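Local atomic coordinates of ribokinase, putative (Burkholderia thailandensis, PDB entry 3B1N), a protein that probably phosphorylates nucleosides as a kinase of the ribokinase (PfkB) family, binding ADP and the nucleoside analogue mizoribine. Residues A101-T106 and T115-G120. Residues are numbered along the deposited sequence; the frame is centred on the assembly and turned at random. Where two conformers were deposited one is given.
Sequences AQAMIT and TAFHPG. With MZR (5-hydroxy-1-(beta-D-ribofuranosyl)-1H-imidazole-4-carboxamide), chain F.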
ATOM      1  N   ALA B 101     -12.880   1.801 -11.756  1.00  9.12           N
ATOM      2  CA  ALA B 101     -11.511   1.777 -11.199  1.00  9.57           C
ATOM      3  C   ALA B 101     -11.509   1.925  -9.690  1.00 10.60           C
ATOM      4  O   ALA B 101     -12.289   2.671  -9.123  1.00 10.96           O
ATOM      5  CB  ALA B 101     -10.650   2.885 -11.826  1.00  9.13           C
ATOM      6  N   GLN B 102     -10.583   1.215  -9.037  1.00 11.52           N
ATOM      7  CA  GLN B 102     -10.443   1.256  -7.585  1.00 12.90           C
ATOM      8  C   GLN B 102      -8.963   1.347  -7.246  1.00 12.86           C
ATOM      9  O   GLN B 102      -8.155   0.570  -7.735  1.00 12.47           O
ATOM     10  CB  GLN B 102     -11.096  -0.004  -6.953  1.00 15.48           C
ATOM     11  CG  GLN B 102     -10.711  -0.199  -5.518  1.00 24.60           C
ATOM     12  CD  GLN B 102     -11.517   0.654  -4.578  1.00 33.53           C
ATOM     13  OE1 GLN B 102     -12.756   0.537  -4.520  1.00 36.33           O
ATOM     14  NE2 GLN B 102     -10.821   1.487  -3.781  1.00 35.05           N
ATOM     15  N   ALA B 103      -8.611   2.342  -6.446  1.00 11.23           N
ATOM     16  CA  ALA B 103      -7.207   2.503  -6.024  1.00 11.18           C
ATOM     17  C   ALA B 103      -7.104   2.207  -4.556  1.00 12.22           C
ATOM     18  O   ALA B 103      -7.895   2.693  -3.757  1.00 13.58           O
ATOM     19  CB  ALA B 103      -6.754   3.967  -6.276  1.00 12.25           C
ATOM     20  N   MET B 104      -6.136   1.362  -4.202  1.00 11.62           N
ATOM     21  CA  MET B 104      -5.836   1.109  -2.797  0.50 12.47           C
ATOM     22  C   MET B 104      -4.513   1.827  -2.549  1.00 11.76           C
ATOM     23  O   MET B 104      -3.490   1.445  -3.087  1.00 12.13           O
ATOM     24  CB  MET B 104      -5.727  -0.416  -2.542  0.50 12.67           C
ATOM     25  CG  MET B 104      -6.957  -1.231  -2.940  0.50 15.54           C
ATOM     26  SD  MET B 104      -8.262  -1.068  -1.698  0.50 21.62           S
ATOM     27  CE  MET B 104      -7.477  -1.703  -0.225  0.50 21.63           C
ATOM     28  N   ILE B 105      -4.582   2.942  -1.835  1.00 12.15           N
ATOM     29  CA  ILE B 105      -3.457   3.867  -1.704  1.00 11.40           C
ATOM     30  C   ILE B 105      -2.900   3.879  -0.278  1.00 12.30           C
ATOM     31  O   ILE B 105      -3.624   4.180   0.648  1.00 12.86           O
ATOM     32  CB  ILE B 105      -3.982   5.303  -2.042  1.00 11.47           C
ATOM     33  CG1 ILE B 105      -4.647   5.305  -3.416  1.00 11.15           C
ATOM     34  CG2 ILE B 105      -2.839   6.384  -1.913  1.00 12.42           C
ATOM     35  CD1 ILE B 105      -5.332   6.700  -3.766  1.00 11.80           C
ATOM     36  N   THR B 106      -1.606   3.553  -0.146  1.00 15.82           N
ATOM     37  CA  THR B 106      -0.960   3.735   1.161  1.00 19.05           C
ATOM     38  C   THR B 106      -0.067   4.947   1.172  1.00 18.57           C
ATOM     39  O   THR B 106       0.824   5.053   0.324  1.00 21.89           O
ATOM     40  CB  THR B 106      -0.243   2.521   1.616  1.00 19.56           C
ATOM     41  OG1 THR B 106      -1.155   1.429   1.601  1.00 22.82           O
ATOM     42  CG2 THR B 106       0.323   2.833   3.035  1.00 21.49           C
ATOM     43  N   THR B 115       0.505   2.628  -4.468  1.00 12.65           N
ATOM     44  CA  THR B 115      -0.901   2.389  -4.835  1.00 12.51           C
ATOM     45  C   THR B 115      -1.030   1.093  -5.637  1.00 11.67           C
ATOM     46  O   THR B 115      -0.306   0.892  -6.613  1.00 13.02           O
ATOM     47  CB  THR B 115      -1.403   3.560  -5.675  1.00 14.51           C
ATOM     48  OG1 THR B 115      -1.415   4.734  -4.853  1.00 14.80           O
ATOM     49  CG2 THR B 115      -2.815   3.293  -6.245  1.00 12.48           C
ATOM     50  N   ALA B 116      -1.929   0.207  -5.210  1.00 12.12           N
ATOM     51  CA  ALA B 116      -2.355  -0.897  -6.052  1.00 11.81           C
ATOM     52  C   ALA B 116      -3.627  -0.454  -6.744  1.00 12.14           C
ATOM     53  O   ALA B 116      -4.612  -0.092  -6.066  1.00 14.09           O
ATOM     54  CB  ALA B 116      -2.674  -2.096  -5.167  1.00 11.60           C
ATOM     55  N   PHE B 117      -3.606  -0.532  -8.062  1.00 12.21           N
ATOM     56  CA  PHE B 117      -4.699   0.060  -8.845  1.00 12.03           C
ATOM     57  C   PHE B 117      -5.393  -1.033  -9.634  1.00 13.11           C
ATOM     58  O   PHE B 117      -4.737  -1.732 -10.409  1.00 13.62           O
ATOM     59  CB  PHE B 117      -4.125   1.174  -9.749  1.00 12.23           C
ATOM     60  CG  PHE B 117      -5.164   2.105 -10.277  1.00  8.91           C
ATOM     61  CD1 PHE B 117      -5.573   3.216  -9.521  1.00 11.95           C
ATOM     62  CD2 PHE B 117      -5.733   1.858 -11.530  1.00 11.64           C
ATOM     63  CE1 PHE B 117      -6.545   4.064 -10.040  1.00 12.07           C
ATOM     64  CE2 PHE B 117      -6.735   2.694 -12.027  1.00 13.73           C
ATOM     65  CZ  PHE B 117      -7.110   3.806 -11.277  1.00  8.87           C
ATOM     66  N   HIS B 118      -6.704  -1.184  -9.413  1.00 12.15           N
ATOM     67  CA  HIS B 118      -7.488  -2.122 -10.219  1.00 15.55           C
ATOM     68  C   HIS B 118      -8.255  -1.326 -11.276  1.00 14.62           C
ATOM     69  O   HIS B 118      -9.181  -0.613 -10.931  1.00 14.67           O
ATOM     70  CB  HIS B 118      -8.468  -2.963  -9.415  1.00 17.87           C
ATOM     71  CG  HIS B 118      -9.052  -4.074 -10.253  1.00 22.54           C
ATOM     72  ND1 HIS B 118     -10.343  -4.036 -10.742  1.00 28.50           N
ATOM     73  CD2 HIS B 118      -8.475  -5.181 -10.794  1.00 22.48           C
ATOM     74  CE1 HIS B 118     -10.550  -5.098 -11.505  1.00 30.14           C
ATOM     75  NE2 HIS B 118      -9.440  -5.815 -11.543  1.00 29.42           N
ATOM     76  N   PRO B 119      -7.831  -1.416 -12.532  1.00 14.09           N
ATOM     77  CA  PRO B 119      -8.326  -0.498 -13.545  1.00 13.50           C
ATOM     78  C   PRO B 119      -9.802  -0.601 -13.802  1.00 13.37           C
ATOM     79  O   PRO B 119     -10.419   0.442 -14.007  1.00 10.92           O
ATOM     80  CB  PRO B 119      -7.499  -0.806 -14.801  1.00 16.10           C
ATOM     81  CG  PRO B 119      -6.881  -2.130 -14.510  1.00 17.08           C
ATOM     82  CD  PRO B 119      -6.764  -2.290 -13.055  1.00 15.76           C
ATOM     83  N   GLY B 120     -10.385  -1.803 -13.831  1.00 11.96           N
ATOM     84  CA  GLY B 120     -11.793  -1.897 -14.174  1.00 11.19           C
ATOM     85  C   GLY B 120     -12.072  -1.148 -15.478  1.00 10.81           C
ATOM     86  O   GLY B 120     -11.349  -1.269 -16.486  1.00 11.51           O
TER
HETATM   87  N1  MZR F 401      -3.668   5.401 -13.244  1.00 14.83           N
HETATM   88  O3  MZR F 401      -5.188   7.217 -11.769  1.00 13.76           O
HETATM   89  C4  MZR F 401      -4.411   6.650 -10.737  1.00 13.32           C
HETATM   90  C5  MZR F 401      -3.406   5.623 -10.902  1.00 13.51           C
HETATM   91  C6  MZR F 401      -3.039   4.973 -12.162  1.00 15.14           C
HETATM   92  O6  MZR F 401      -2.174   4.075 -12.079  1.00 16.75           O
HETATM   93  N7  MZR F 401      -2.954   5.427  -9.633  1.00 12.63           N
HETATM   94  C8  MZR F 401      -3.618   6.263  -8.802  1.00 13.29           C
HETATM   95  N9  MZR F 401      -4.528   7.027  -9.471  1.00 10.91           N
HETATM   96  C1' MZR F 401      -5.392   8.078  -8.907  1.00 10.10           C
HETATM   97  C2' MZR F 401      -6.160   7.749  -7.640  1.00 10.72           C
HETATM   98  O2' MZR F 401      -7.441   7.287  -8.056  1.00  9.82           O
HETATM   99  C3' MZR F 401      -6.129   9.096  -6.875  1.00 10.89           C
HETATM  100  O3' MZR F 401      -7.393   9.710  -6.611  1.00  8.82           O
HETATM  101  C4' MZR F 401      -5.268   9.997  -7.720  1.00 11.70           C
HETATM  102  O4' MZR F 401      -4.489   9.094  -8.483  1.00 12.58           O
HETATM  103  C5' MZR F 401      -4.381  10.872  -6.866  1.00 14.07           C
HETATM  104  O5' MZR F 401      -3.630  11.711  -7.783  1.00 17.97           O
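Phe-117 packs against Ala-103 and Ala-101 on the densely filled face of this antiparallel strand pair. Its CG stands anti to the backbone N (chi1 -163°), and the ring's CD1 comes 3.5 Å from Ala-103 CB while CZ lies 3.7 Å from Ala-101 CB, both methyls approaching obliquely. Gln-102 O sits over one face of the ring; the opposite face takes the mizoribine base, with Phe-117 CE1 3.4 Å from C4 of the ligand. Further along, Ile-105 and Thr-115 lie side by side, CG1 of the isoleucine 3.6 Å from the threonine OG1, and Ile-105 CD1 reaches the ribose.

Two reciprocal pairs of backbone hydrogen bonds, Gln-102 with His-118 and Met-104 with Ala-116, fix the register; the straightest, Met-104 N to Ala-116 O, is 2.8 Å long with 174° at the hydrogen. They make a beta hairpin of strands 101-107 and 113-118, part of the small sheet that lids the substrate site in ribokinase-like kinases. Within that sheet strand 10-16 pairs in parallel with 101-107, and residues 115-117 pair in parallel with a strand of the second subunit.

The other face is looser at its solvent end: Gln-102 and His-118, partly exposed, turn their side-chain ends from the opposing strand, Gln-102 OE1 accepting a hydrogen bond from Arg-44. Met-104 CB and Ala-116 CB, by contrast, are 4.4 Å apart, and both buried residues pack on Met-15 of the second subunit.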